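Side-chain contacts in AmbC (Sorangium cellulosum, PDB 5O15), which acts as a bifunctional dehydratase-cyclase domain in ambruticin biosynthesis, dehydrating a polyketide intermediate and probably closing an oxygen heterocycle on the product: residues Ala46-His51 and Val57-Thr62; Ala87-Pro92 and Val97-Thr102; Arg164-Leu169 and Ala224-Gly229; Arg188-Asp193 and Leu218-Arg223. One frame throughout, in Å; residues are numbered along the deposited sequence.

Contact 1: residues Ala46-His51 and Val57-Thr62; sequences AWVLDH and VILPGT
The imidazole of H51 lies with one face against P60 and uses one edge to reach the carbonyl of I58. P60 CB stands almost on the ring normal, 3.8 Å from the H51 centroid, a CH-pi contact, while P60 CA covers the rim of the same face. With CG anti to the backbone N (chi1 -167°), the ring swings across to the other segment, where H51 ND1 donates to I58 O at 2.8 Å. The acceptor sits close to the ring plane, and the donor lies 35° out of the carbonyl plane. The hydrogen bond and the CH-pi contact together hold the ring's rotation. H51 and P60 occupy the first and last places of the HxxxGxxxxP signature of polyketide synthase dehydratases, here in a double hotdog fold; F177, from the second half of the chain, also meets the H51 ring. A phenylalanine in place of H51 would probably leave I58 O without its side-chain donor and the ring less firmly set in rotation. A weak bond from I58 N to H51 O, 3.3 Å, runs alongside. V57 works at the margin: its CG1 packs on L49 CD2 at 4.0 Å and approaches L49 O at 3.9 Å.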
loop_
_atom_site.group_PDB
_atom_site.type_symbol
_atom_site.label_atom_id
_atom_site.label_comp_id
_atom_site.label_asym_id
_atom_site.label_seq_id
_atom_site.Cartn_x
_atom_site.Cartn_y
_atom_site.Cartn_z
ATOM N N ALA A 46 11.560 -12.393 1.642
ATOM C CA ALA A 46 10.676 -13.370 2.256
ATOM C C ALA A 46 9.564 -12.707 3.052
ATOM O O ALA A 46 8.507 -13.316 3.230
ATOM C CB ALA A 46 11.472 -14.326 3.150
ATOM N N TRP A 47 9.771 -11.473 3.516
ATOM C CA TRP A 47 8.727 -10.759 4.236
ATOM C C TRP A 47 7.401 -10.705 3.486
ATOM O O TRP A 47 6.348 -10.632 4.133
ATOM C CB TRP A 47 9.169 -9.351 4.622
ATOM C CG TRP A 47 9.482 -8.431 3.469
ATOM C CD1 TRP A 47 10.685 -8.265 2.842
ATOM C CD2 TRP A 47 8.577 -7.527 2.819
ATOM N NE1 TRP A 47 10.578 -7.329 1.837
ATOM C CE2 TRP A 47 9.298 -6.855 1.817
ATOM C CE3 TRP A 47 7.233 -7.209 3.004
ATOM C CZ2 TRP A 47 8.725 -5.905 1.021
ATOM C CZ3 TRP A 47 6.667 -6.260 2.179
ATOM C CH2 TRP A 47 7.416 -5.631 1.206
ATOM N N VAL A 48 7.409 -10.684 2.132
ATOM C CA VAL A 48 6.133 -10.550 1.439
ATOM C C VAL A 48 5.242 -11.748 1.718
ATOM O O VAL A 48 4.016 -11.648 1.622
ATOM C CB VAL A 48 6.308 -10.326 -0.083
ATOM C CG1 VAL A 48 7.077 -9.056 -0.326
ATOM C CG2 VAL A 48 6.969 -11.508 -0.783
ATOM N N LEU A 49 5.843 -12.907 2.015
ATOM C CA LEU A 49 5.082 -14.123 2.290
ATOM C C LEU A 49 4.308 -14.049 3.592
ATOM O O LEU A 49 3.460 -14.916 3.846
ATOM C CB LEU A 49 6.009 -15.342 2.282
ATOM C CG LEU A 49 6.726 -15.611 0.954
ATOM C CD1 LEU A 49 7.744 -16.758 1.128
ATOM C CD2 LEU A 49 5.704 -15.895 -0.135
ATOM N N ASP A 50 4.612 -13.074 4.458
ATOM C CA ASP A 50 3.806 -12.881 5.645
ATOM C C ASP A 50 2.455 -12.263 5.331
ATOM O O ASP A 50 1.586 -12.218 6.229
ATOM C CB ASP A 50 4.540 -11.962 6.623
ATOM C CG ASP A 50 5.736 -12.611 7.315
ATOM O OD1 ASP A 50 5.953 -13.821 7.141
ATOM O OD2 ASP A 50 6.442 -11.872 8.043
ATOM N N HIS A 51 2.224 -11.832 4.078
ATOM C CA HIS A 51 0.957 -11.207 3.713
ATOM C C HIS A 51 -0.031 -12.273 3.263
ATOM O O HIS A 51 -0.314 -12.477 2.077
ATOM C CB HIS A 51 1.138 -10.139 2.636
ATOM C CG HIS A 51 -0.078 -9.292 2.478
ATOM N ND1 HIS A 51 -0.868 -9.361 1.354
ATOM C CD2 HIS A 51 -0.660 -8.378 3.281
ATOM C CE1 HIS A 51 -1.877 -8.517 1.467
ATOM N NE2 HIS A 51 -1.781 -7.910 2.641
ATOM N N VAL A 57 -1.874 -16.352 -0.134
ATOM C CA VAL A 57 -0.644 -15.574 -0.022
ATOM C C VAL A 57 -0.537 -14.693 -1.263
ATOM O O VAL A 57 -0.320 -15.194 -2.373
ATOM C CB VAL A 57 0.576 -16.489 0.115
ATOM C CG1 VAL A 57 1.791 -15.648 0.396
ATOM C CG2 VAL A 57 0.352 -17.558 1.202
ATOM N N ILE A 58 -0.696 -13.390 -1.089
ATOM C CA ILE A 58 -0.675 -12.454 -2.209
ATOM C C ILE A 58 0.163 -11.245 -1.825
ATOM O O ILE A 58 0.268 -10.878 -0.650
ATOM C CB ILE A 58 -2.084 -11.995 -2.640
ATOM C CG1 ILE A 58 -2.835 -11.328 -1.480
ATOM C CG2 ILE A 58 -2.826 -13.144 -3.285
ATOM C CD1 ILE A 58 -4.203 -10.783 -1.882
ATOM N N LEU A 59 0.756 -10.609 -2.824
ATOM C CA LEU A 59 1.505 -9.395 -2.577
ATOM C C LEU A 59 0.556 -8.343 -1.997
ATOM O O LEU A 59 -0.575 -8.227 -2.452
ATOM C CB LEU A 59 2.123 -8.921 -3.899
ATOM C CG LEU A 59 3.223 -7.850 -3.790
ATOM C CD1 LEU A 59 4.512 -8.363 -3.117
ATOM C CD2 LEU A 59 3.503 -7.249 -5.124
ATOM N N PRO A 60 0.959 -7.576 -0.983
ATOM C CA PRO A 60 0.073 -6.491 -0.532
ATOM C C PRO A 60 -0.175 -5.480 -1.636
ATOM O O PRO A 60 0.737 -5.120 -2.375
ATOM C CB PRO A 60 0.841 -5.853 0.630
ATOM C CG PRO A 60 2.246 -6.197 0.377
ATOM C CD PRO A 60 2.232 -7.567 -0.258
ATOM N N GLY A 61 -1.411 -4.980 -1.728
ATOM C CA GLY A 61 -1.712 -3.941 -2.703
ATOM C C GLY A 61 -0.887 -2.673 -2.540
ATOM O O GLY A 61 -0.662 -1.938 -3.516
ATOM N N THR A 62 -0.397 -2.420 -1.307
ATOM C CA THR A 62 0.519 -1.300 -1.116
ATOM C C THR A 62 1.819 -1.475 -1.882
ATOM O O THR A 62 2.515 -0.484 -2.126
ATOM C CB THR A 62 0.835 -1.111 0.364
ATOM O OG1 THR A 62 1.345 -2.345 0.857
ATOM C CG2 THR A 62 -0.385 -0.687 1.169
#

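Contact 2: residues Ala87-Pro92 and Val97-Thr102; sequences APLALP and VTLQVT
L89 reaches with both branches toward strand 96-103, and P92 adds a second, smaller touch near the start of that strand. All of the contact is apolar. The isobutyl fork of L89 is divided between two residues: L89 CD2 meets V97 CG2 at 4.2 Å, and L89 CD1 meets L99 CD2 at 4.3 Å. The fork can do this because V97 and L99, two positions apart on an extended strand, present their side chains on the same face. CG of L89 is anti to its own N (chi1 -169°), which carries the fork out from the loop into this position. V97 is likewise shared: its other methyl, CG1, lies 4.3 Å from P92 CD. None of these approaches is tight, and the two backbones stay well apart, with L89 CA 9.2 Å from V97 CA.

Polar pairing joins the two segments to other partners and not to each other. The backbone of L89 bonds to L59 and that of L91 to V57, whereas V97 and L99 pair with L40 and G38 of strand 34-41.

The methyls of L89 and L99 thus fill a layer between the loop and the sheet of the first hotdog half. Helix 61-75 borders this layer through F64, which L89 touches, and L67, which L99 touches; S118 of strand 112-120 meets both leucines, and L40 of strand 34-41 lies beside V97 and L99.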
loop_
_atom_site.group_PDB
_atom_site.type_symbol
_atom_site.label_atom_id
_atom_site.label_comp_id
_atom_site.label_asym_id
_atom_site.label_seq_id
_atom_site.Cartn_x
_atom_site.Cartn_y
_atom_site.Cartn_z
ATOM N N ALA A 87 -6.185 -7.261 -10.304
ATOM C CA ALA A 87 -6.028 -8.661 -9.912
ATOM C C ALA A 87 -4.855 -8.806 -8.963
ATOM O O ALA A 87 -3.817 -8.167 -9.186
ATOM C CB ALA A 87 -5.745 -9.493 -11.166
ATOM N N PRO A 88 -4.962 -9.678 -7.968
ATOM C CA PRO A 88 -3.854 -9.867 -7.022
ATOM C C PRO A 88 -2.691 -10.605 -7.673
ATOM O O PRO A 88 -2.798 -11.231 -8.725
ATOM C CB PRO A 88 -4.468 -10.703 -5.898
ATOM C CG PRO A 88 -5.611 -11.410 -6.541
ATOM C CD PRO A 88 -6.125 -10.517 -7.640
ATOM N N LEU A 89 -1.564 -10.557 -6.990
ATOM C CA LEU A 89 -0.343 -11.222 -7.411
ATOM C C LEU A 89 -0.096 -12.337 -6.397
ATOM O O LEU A 89 0.264 -12.078 -5.235
ATOM C CB LEU A 89 0.806 -10.220 -7.450
ATOM C CG LEU A 89 2.130 -10.602 -8.109
ATOM C CD1 LEU A 89 2.949 -9.381 -8.511
ATOM C CD2 LEU A 89 2.972 -11.529 -7.299
ATOM N N ALA A 90 -0.340 -13.568 -6.831
ATOM C CA ALA A 90 -0.092 -14.744 -6.012
ATOM C C ALA A 90 1.406 -14.944 -5.892
ATOM O O ALA A 90 2.132 -14.842 -6.877
ATOM C CB ALA A 90 -0.738 -15.963 -6.666
ATOM N N LEU A 91 1.863 -15.208 -4.708
ATOM C CA LEU A 91 3.304 -15.251 -4.470
ATOM C C LEU A 91 3.797 -16.682 -4.408
ATOM O O LEU A 91 3.210 -17.497 -3.688
ATOM C CB LEU A 91 3.647 -14.563 -3.160
ATOM C CG LEU A 91 3.488 -13.038 -3.159
ATOM C CD1 LEU A 91 3.492 -12.497 -1.743
ATOM C CD2 LEU A 91 4.582 -12.378 -4.006
ATOM N N PRO A 92 4.896 -17.011 -5.074
ATOM C CA PRO A 92 5.460 -18.359 -4.952
ATOM C C PRO A 92 6.129 -18.519 -3.606
ATOM O O PRO A 92 6.668 -17.560 -3.050
ATOM C CB PRO A 92 6.505 -18.396 -6.066
ATOM C CG PRO A 92 6.979 -16.984 -6.138
ATOM C CD PRO A 92 5.767 -16.124 -5.867
ATOM N N VAL A 97 8.949 -13.584 -9.370
ATOM C CA VAL A 97 8.157 -13.106 -10.488
ATOM C C VAL A 97 8.915 -11.967 -11.147
ATOM O O VAL A 97 9.638 -11.200 -10.505
ATOM C CB VAL A 97 6.729 -12.662 -10.102
ATOM C CG1 VAL A 97 5.945 -13.812 -9.504
ATOM C CG2 VAL A 97 6.792 -11.516 -9.146
ATOM N N THR A 98 8.743 -11.865 -12.444
ATOM C CA THR A 98 9.240 -10.733 -13.189
ATOM C C THR A 98 8.156 -9.665 -13.176
ATOM O O THR A 98 6.962 -9.973 -13.262
ATOM C CB THR A 98 9.559 -11.154 -14.635
ATOM O OG1 THR A 98 10.516 -12.211 -14.618
ATOM C CG2 THR A 98 10.181 -10.035 -15.402
ATOM N N LEU A 99 8.579 -8.415 -13.081
ATOM C CA LEU A 99 7.682 -7.275 -13.031
ATOM C C LEU A 99 7.883 -6.390 -14.249
ATOM O O LEU A 99 8.987 -6.293 -14.807
ATOM C CB LEU A 99 8.002 -6.418 -11.806
ATOM C CG LEU A 99 7.880 -7.099 -10.446
ATOM C CD1 LEU A 99 8.289 -6.128 -9.342
ATOM C CD2 LEU A 99 6.465 -7.529 -10.249
ATOM N N GLN A 100 6.813 -5.680 -14.611
ATOM C CA GLN A 100 6.935 -4.646 -15.631
ATOM C C GLN A 100 5.990 -3.519 -15.269
ATOM O O GLN A 100 4.826 -3.766 -14.945
ATOM C CB GLN A 100 6.613 -5.176 -17.022
ATOM C CG GLN A 100 7.027 -4.213 -18.118
ATOM C CD GLN A 100 6.845 -4.774 -19.495
ATOM O OE1 GLN A 100 6.101 -4.219 -20.310
ATOM N NE2 GLN A 100 7.543 -5.854 -19.780
ATOM N N VAL A 101 6.481 -2.292 -15.323
ATOM C CA VAL A 101 5.634 -1.123 -15.207
ATOM C C VAL A 101 5.698 -0.397 -16.537
ATOM O O VAL A 101 6.778 -0.021 -16.994
ATOM C CB VAL A 101 6.055 -0.193 -14.071
ATOM C CG1 VAL A 101 5.065 0.912 -13.969
ATOM C CG2 VAL A 101 6.139 -0.983 -12.722
ATOM N N THR A 102 4.543 -0.220 -17.155
ATOM C CA THR A 102 4.433 0.505 -18.421
ATOM C C THR A 102 3.937 1.907 -18.102
ATOM O O THR A 102 3.028 2.095 -17.291
ATOM C CB THR A 102 3.528 -0.259 -19.425
ATOM O OG1 THR A 102 2.241 -0.497 -18.899
ATOM C CG2 THR A 102 4.092 -1.585 -19.776
#

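Contact 3: residues Arg164-Leu169 and Ala224-Gly229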
loop_
_atom_site.group_PDB
_atom_site.type_symbol
_atom_site.label_atom_id
_atom_site.label_comp_id
_atom_site.label_asym_id
_atom_site.label_seq_id
_atom_site.Cartn_x
_atom_site.Cartn_y
_atom_site.Cartn_z
ATOM N N ARG A 164 -5.895 -6.437 20.623
ATOM C CA ARG A 164 -7.144 -7.173 20.620
ATOM C C ARG A 164 -7.223 -8.006 19.347
ATOM O O ARG A 164 -6.912 -7.531 18.238
ATOM C CB ARG A 164 -8.307 -6.220 20.736
ATOM C CG ARG A 164 -9.630 -6.913 20.883
ATOM C CD ARG A 164 -10.697 -5.887 21.079
ATOM N NE ARG A 164 -11.950 -6.383 21.673
ATOM C CZ ARG A 164 -12.973 -6.805 20.939
ATOM N NH1 ARG A 164 -12.850 -6.816 19.620
ATOM N NH2 ARG A 164 -14.108 -7.132 21.516
ATOM N N TRP A 165 -7.647 -9.240 19.482
ATOM C CA TRP A 165 -7.667 -10.180 18.379
ATOM C C TRP A 165 -8.689 -9.740 17.339
ATOM O O TRP A 165 -9.840 -9.420 17.657
ATOM C CB TRP A 165 -8.048 -11.543 18.950
ATOM C CG TRP A 165 -8.116 -12.625 17.922
ATOM C CD1 TRP A 165 -9.219 -13.008 17.226
ATOM C CD2 TRP A 165 -7.070 -13.516 17.560
ATOM N NE1 TRP A 165 -8.907 -14.075 16.418
ATOM C CE2 TRP A 165 -7.599 -14.421 16.620
ATOM C CE3 TRP A 165 -5.739 -13.673 17.969
ATOM C CZ2 TRP A 165 -6.855 -15.446 16.063
ATOM C CZ3 TRP A 165 -4.991 -14.696 17.420
ATOM C CH2 TRP A 165 -5.561 -15.583 16.474
ATOM N N VAL A 166 -8.251 -9.741 16.090
ATOM C CA VAL A 166 -9.103 -9.535 14.916
ATOM C C VAL A 166 -8.862 -10.756 14.052
ATOM O O VAL A 166 -7.773 -10.913 13.495
ATOM C CB VAL A 166 -8.725 -8.248 14.166
ATOM C CG1 VAL A 166 -9.536 -8.116 12.879
ATOM C CG2 VAL A 166 -8.969 -7.039 15.023
ATOM N N GLU A 167 -9.854 -11.640 13.939
ATOM C CA GLU A 167 -9.615 -12.924 13.284
ATOM C C GLU A 167 -9.021 -12.744 11.895
ATOM O O GLU A 167 -8.072 -13.430 11.530
ATOM C CB GLU A 167 -10.917 -13.705 13.211
ATOM C CG GLU A 167 -10.809 -15.092 12.631
ATOM C CD GLU A 167 -10.273 -16.154 13.576
ATOM O OE1 GLU A 167 -10.243 -15.938 14.810
ATOM O OE2 GLU A 167 -9.898 -17.217 13.079
ATOM N N ALA A 168 -9.585 -11.828 11.097
ATOM C CA ALA A 168 -9.177 -11.692 9.697
ATOM C C ALA A 168 -7.717 -11.294 9.555
ATOM O O ALA A 168 -7.134 -11.525 8.484
ATOM C CB ALA A 168 -10.106 -10.704 8.976
ATOM N N LEU A 169 -7.115 -10.662 10.565
ATOM C CA LEU A 169 -5.692 -10.361 10.562
ATOM C C LEU A 169 -4.907 -11.426 11.320
ATOM O O LEU A 169 -4.016 -12.084 10.794
ATOM C CB LEU A 169 -5.424 -8.985 11.163
ATOM C CG LEU A 169 -5.993 -7.819 10.364
ATOM C CD1 LEU A 169 -5.730 -6.547 11.098
ATOM C CD2 LEU A 169 -5.359 -7.737 8.955
ATOM N N ALA A 224 -9.290 -0.715 14.213
ATOM C CA ALA A 224 -10.291 0.190 14.750
ATOM C C ALA A 224 -11.694 -0.186 14.276
ATOM O O ALA A 224 -12.636 -0.208 15.064
ATOM C CB ALA A 224 -9.923 1.618 14.338
ATOM N N GLU A 225 -11.850 -0.524 13.005
ATOM C CA GLU A 225 -13.176 -0.783 12.432
ATOM C C GLU A 225 -13.727 -2.184 12.720
ATOM O O GLU A 225 -14.954 -2.348 12.760
ATOM C CB GLU A 225 -13.137 -0.572 10.927
ATOM C CG GLU A 225 -12.991 0.877 10.573
ATOM C CD GLU A 225 -14.328 1.602 10.620
ATOM O OE1 GLU A 225 -15.335 1.009 10.179
ATOM O OE2 GLU A 225 -14.376 2.751 11.110
ATOM N N LEU A 226 -12.868 -3.196 12.864
ATOM C CA LEU A 226 -13.276 -4.582 13.097
ATOM C C LEU A 226 -13.160 -4.962 14.566
ATOM O O LEU A 226 -13.255 -6.151 14.918
ATOM C CB LEU A 226 -12.425 -5.518 12.231
ATOM C CG LEU A 226 -12.856 -5.685 10.765
ATOM C CD1 LEU A 226 -12.926 -4.368 9.982
ATOM C CD2 LEU A 226 -11.934 -6.658 10.055
ATOM N N GLY A 227 -12.978 -3.983 15.434
ATOM C CA GLY A 227 -12.662 -4.186 16.810
ATOM C C GLY A 227 -13.863 -4.072 17.723
ATOM O O GLY A 227 -15.006 -4.369 17.349
ATOM N N ALA A 228 -13.593 -3.645 18.945
ATOM C CA ALA A 228 -14.590 -3.664 20.002
ATOM C C ALA A 228 -15.828 -2.872 19.602
ATOM O O ALA A 228 -15.731 -1.732 19.136
ATOM C CB ALA A 228 -13.984 -3.075 21.275
ATOM N N GLY A 229 -16.996 -3.489 19.789
ATOM C CA GLY A 229 -18.260 -2.864 19.476
ATOM C C GLY A 229 -18.688 -2.992 18.034
ATOM O O GLY A 229 -19.805 -2.579 17.695
HETATM O O HOH W 1 -14.403 -7.717 17.192
#
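R164 and V166, in the turn leading into helix 167-170, pack on L226-A228, where the chain leaves helix 211-225: a mixed contact of a guanidinium laid over backbone, one water bridge and one apolar touch near the edge of the second hotdog half. The R164 guanidinium lies over the backbone of A228, whose CA is 3.5 Å above its plane, offset toward the rim. R164 NH1 comes within 3.3 Å of A228 N, but both are donors and do not bond; A228 CB adds a 3.9 Å touch on R164 CZ. In its own plane the guanidinium uses R164 NH1 to donate to a water at 3.0 Å, and that water donates to L226 O, also at 3.0 Å. The arginine's charge would probably be favoured beside this carbonyl-rich helix end. R164 also touches a crystal neighbour, which may influence its pose. Deeper in, V166 CG1 packs on L226 CB at 3.9 Å, the two side chains crossing at about a right angle. V166 occupies the N-cap position of helix 167-170, and its N bonds to D170 OD2. One short helix thus begins where the long helix of a hotdog fold ends.

Contact 4: residues Arg188-Asp193 and Leu218-Arg223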
loop_
_atom_site.group_PDB
_atom_site.type_symbol
_atom_site.label_atom_id
_atom_site.label_comp_id
_atom_site.label_asym_id
_atom_site.label_seq_id
_atom_site.Cartn_x
_atom_site.Cartn_y
_atom_site.Cartn_z
ATOM N N ARG A 188 -13.821 10.350 13.624
ATOM C CA ARG A 188 -13.498 9.663 12.374
ATOM C C ARG A 188 -12.010 9.544 12.115
ATOM O O ARG A 188 -11.630 8.969 11.093
ATOM C CB ARG A 188 -14.105 10.410 11.171
ATOM C CG ARG A 188 -15.613 10.561 11.211
ATOM C CD ARG A 188 -16.175 11.159 9.918
ATOM N NE ARG A 188 -15.700 12.525 9.677
ATOM C CZ ARG A 188 -14.870 12.895 8.702
ATOM N NH1 ARG A 188 -14.407 12.013 7.825
ATOM N NH2 ARG A 188 -14.516 14.170 8.591
ATOM N N SER A 189 -11.160 10.126 12.947
ATOM C CA SER A 189 -9.722 10.082 12.732
ATOM C C SER A 189 -9.074 9.036 13.621
ATOM O O SER A 189 -9.251 9.055 14.845
ATOM C CB SER A 189 -9.105 11.442 13.032
ATOM O OG SER A 189 -9.558 12.381 12.076
ATOM N N ILE A 190 -8.308 8.153 13.007
ATOM C CA ILE A 190 -7.462 7.195 13.699
ATOM C C ILE A 190 -6.039 7.714 13.666
ATOM O O ILE A 190 -5.527 8.074 12.598
ATOM C CB ILE A 190 -7.552 5.806 13.062
ATOM C CG1 ILE A 190 -9.007 5.318 13.060
ATOM C CG2 ILE A 190 -6.643 4.842 13.774
ATOM C CD1 ILE A 190 -9.592 5.094 14.412
ATOM N N TYR A 191 -5.398 7.771 14.827
ATOM C CA TYR A 191 -4.022 8.186 14.978
ATOM C C TYR A 191 -3.211 6.970 15.387
ATOM O O TYR A 191 -3.633 6.227 16.283
ATOM C CB TYR A 191 -3.910 9.293 16.041
ATOM C CG TYR A 191 -4.591 10.558 15.582
ATOM C CD1 TYR A 191 -3.938 11.386 14.703
ATOM C CD2 TYR A 191 -5.881 10.891 15.959
ATOM C CE1 TYR A 191 -4.530 12.532 14.224
ATOM C CE2 TYR A 191 -6.500 12.050 15.469
ATOM C CZ TYR A 191 -5.806 12.863 14.607
ATOM O OH TYR A 191 -6.371 14.017 14.085
ATOM N N ALA A 192 -2.056 6.747 14.781
ATOM C CA ALA A 192 -1.305 5.537 15.087
ATOM C C ALA A 192 0.187 5.756 14.982
ATOM O O ALA A 192 0.663 6.558 14.171
ATOM C CB ALA A 192 -1.744 4.378 14.187
ATOM N N ASP A 193 0.926 4.993 15.803
ATOM C CA ASP A 193 2.362 4.806 15.655
ATOM C C ASP A 193 2.591 3.534 14.853
ATOM O O ASP A 193 2.136 2.457 15.261
ATOM C CB ASP A 193 3.025 4.694 17.026
ATOM C CG ASP A 193 2.996 5.986 17.780
ATOM O OD1 ASP A 193 3.501 7.001 17.271
ATOM O OD2 ASP A 193 2.534 6.032 18.926
ATOM N N LEU A 218 -3.243 0.721 7.028
ATOM C CA LEU A 218 -4.458 -0.055 6.798
ATOM C C LEU A 218 -4.769 -0.970 7.979
ATOM O O LEU A 218 -5.936 -1.113 8.360
ATOM C CB LEU A 218 -4.327 -0.884 5.517
ATOM C CG LEU A 218 -3.950 -0.123 4.247
ATOM C CD1 LEU A 218 -3.932 -1.097 3.087
ATOM C CD2 LEU A 218 -4.894 1.034 4.035
ATOM N N GLN A 219 -3.745 -1.602 8.561
ATOM C CA GLN A 219 -3.954 -2.434 9.747
ATOM C C GLN A 219 -4.585 -1.617 10.868
ATOM O O GLN A 219 -5.465 -2.106 11.579
ATOM C CB GLN A 219 -2.624 -3.014 10.222
ATOM C CG GLN A 219 -1.961 -4.005 9.279
ATOM C CD GLN A 219 -0.486 -4.117 9.553
ATOM O OE1 GLN A 219 -0.061 -4.021 10.709
ATOM N NE2 GLN A 219 0.318 -4.287 8.494
ATOM N N ALA A 220 -4.107 -0.382 11.070
ATOM C CA ALA A 220 -4.648 0.439 12.148
ATOM C C ALA A 220 -6.118 0.724 11.908
ATOM O O ALA A 220 -6.938 0.643 12.834
ATOM C CB ALA A 220 -3.850 1.739 12.247
ATOM N N LEU A 221 -6.466 1.075 10.669
ATOM C CA LEU A 221 -7.850 1.287 10.306
ATOM C C LEU A 221 -8.696 0.039 10.548
ATOM O O LEU A 221 -9.783 0.111 11.127
ATOM C CB LEU A 221 -7.897 1.692 8.843
ATOM C CG LEU A 221 -9.292 1.779 8.258
ATOM C CD1 LEU A 221 -10.113 2.814 9.014
ATOM C CD2 LEU A 221 -9.223 2.149 6.827
ATOM N N LEU A 222 -8.222 -1.114 10.106
ATOM C CA LEU A 222 -9.001 -2.333 10.267
ATOM C C LEU A 222 -9.150 -2.712 11.732
ATOM O O LEU A 222 -10.213 -3.170 12.150
ATOM C CB LEU A 222 -8.362 -3.466 9.477
ATOM C CG LEU A 222 -8.408 -3.333 7.963
ATOM C CD1 LEU A 222 -7.622 -4.448 7.285
ATOM C CD2 LEU A 222 -9.836 -3.284 7.449
ATOM N N ARG A 223 -8.102 -2.549 12.535
ATOM C CA ARG A 223 -8.235 -2.880 13.941
ATOM C C ARG A 223 -9.225 -1.964 14.631
ATOM O O ARG A 223 -9.963 -2.397 15.520
ATOM C CB ARG A 223 -6.874 -2.855 14.630
ATOM C CG ARG A 223 -6.005 -4.029 14.196
ATOM C CD ARG A 223 -4.662 -4.090 14.879
ATOM N NE ARG A 223 -3.905 -5.234 14.436
ATOM C CZ ARG A 223 -4.116 -6.496 14.793
ATOM N NH1 ARG A 223 -4.986 -6.820 15.734
ATOM N NH2 ARG A 223 -3.433 -7.454 14.197
#
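A220 of helix 211-225 rests on I190 and A192 of strand 189-195, a small buried contact of the second hotdog half, in which the long helix is wrapped by a curved antiparallel sheet. Along the helix, L218 comes first, and Q219 after it is held by polar bonds: its OE1 accepts from G179 N and its NE2 bonds to D215 OD2.

A220 carries the contact. Its single methyl points at the strand, and A220 CB meets A192 CB tip to tip at 3.9 Å. Alanine on both sides lets helix and strand come close, with A192 CA and A220 CA 6.8 Å apart. The same methyl lies 4.4 Å from I190 CG2, the branch anti to the backbone N, and I190 CG2 also comes to 4.3 Å from A220 O. I190 has two conformers, so these looser touches are less certain. I190 and A192, separated by one residue, share the helix-facing side of the strand, whereas Y191 between them points away.

L221 follows at the flank: its CA is 6.8 Å from that of I190, while its side chain packs on V261 of strand 254-261. One turn on from L218, L222 N donates to L218 O at 2.9 Å. R223 sends its guanidinium to a salt bridge with D170, and its backbone N closes the turn round A220 by donating to Q219 O at 2.8 Å.

Overall arrangement
From the N terminus, contact 1 closes the hairpin loop between H51 and V57, and contact 2 follows in series, closing the turn between P92 and V97. The two touch: L59 N probably bonds to L89 O, joining the segment leading into helix 61-75 to loop 87-92, which contact 2 carries on to strand 96-103. Contact 3 closes a loop of 54 residues in the second half, and contact 4 is nested inside it; both use helix 211-225, one at its end and the other along its body. T62 CG2 packing on L218 CD1 is one place where the halves meet, and it links contacts 1 and 4. Contacts 2 and 4 lie on opposite sides of the chain's centre.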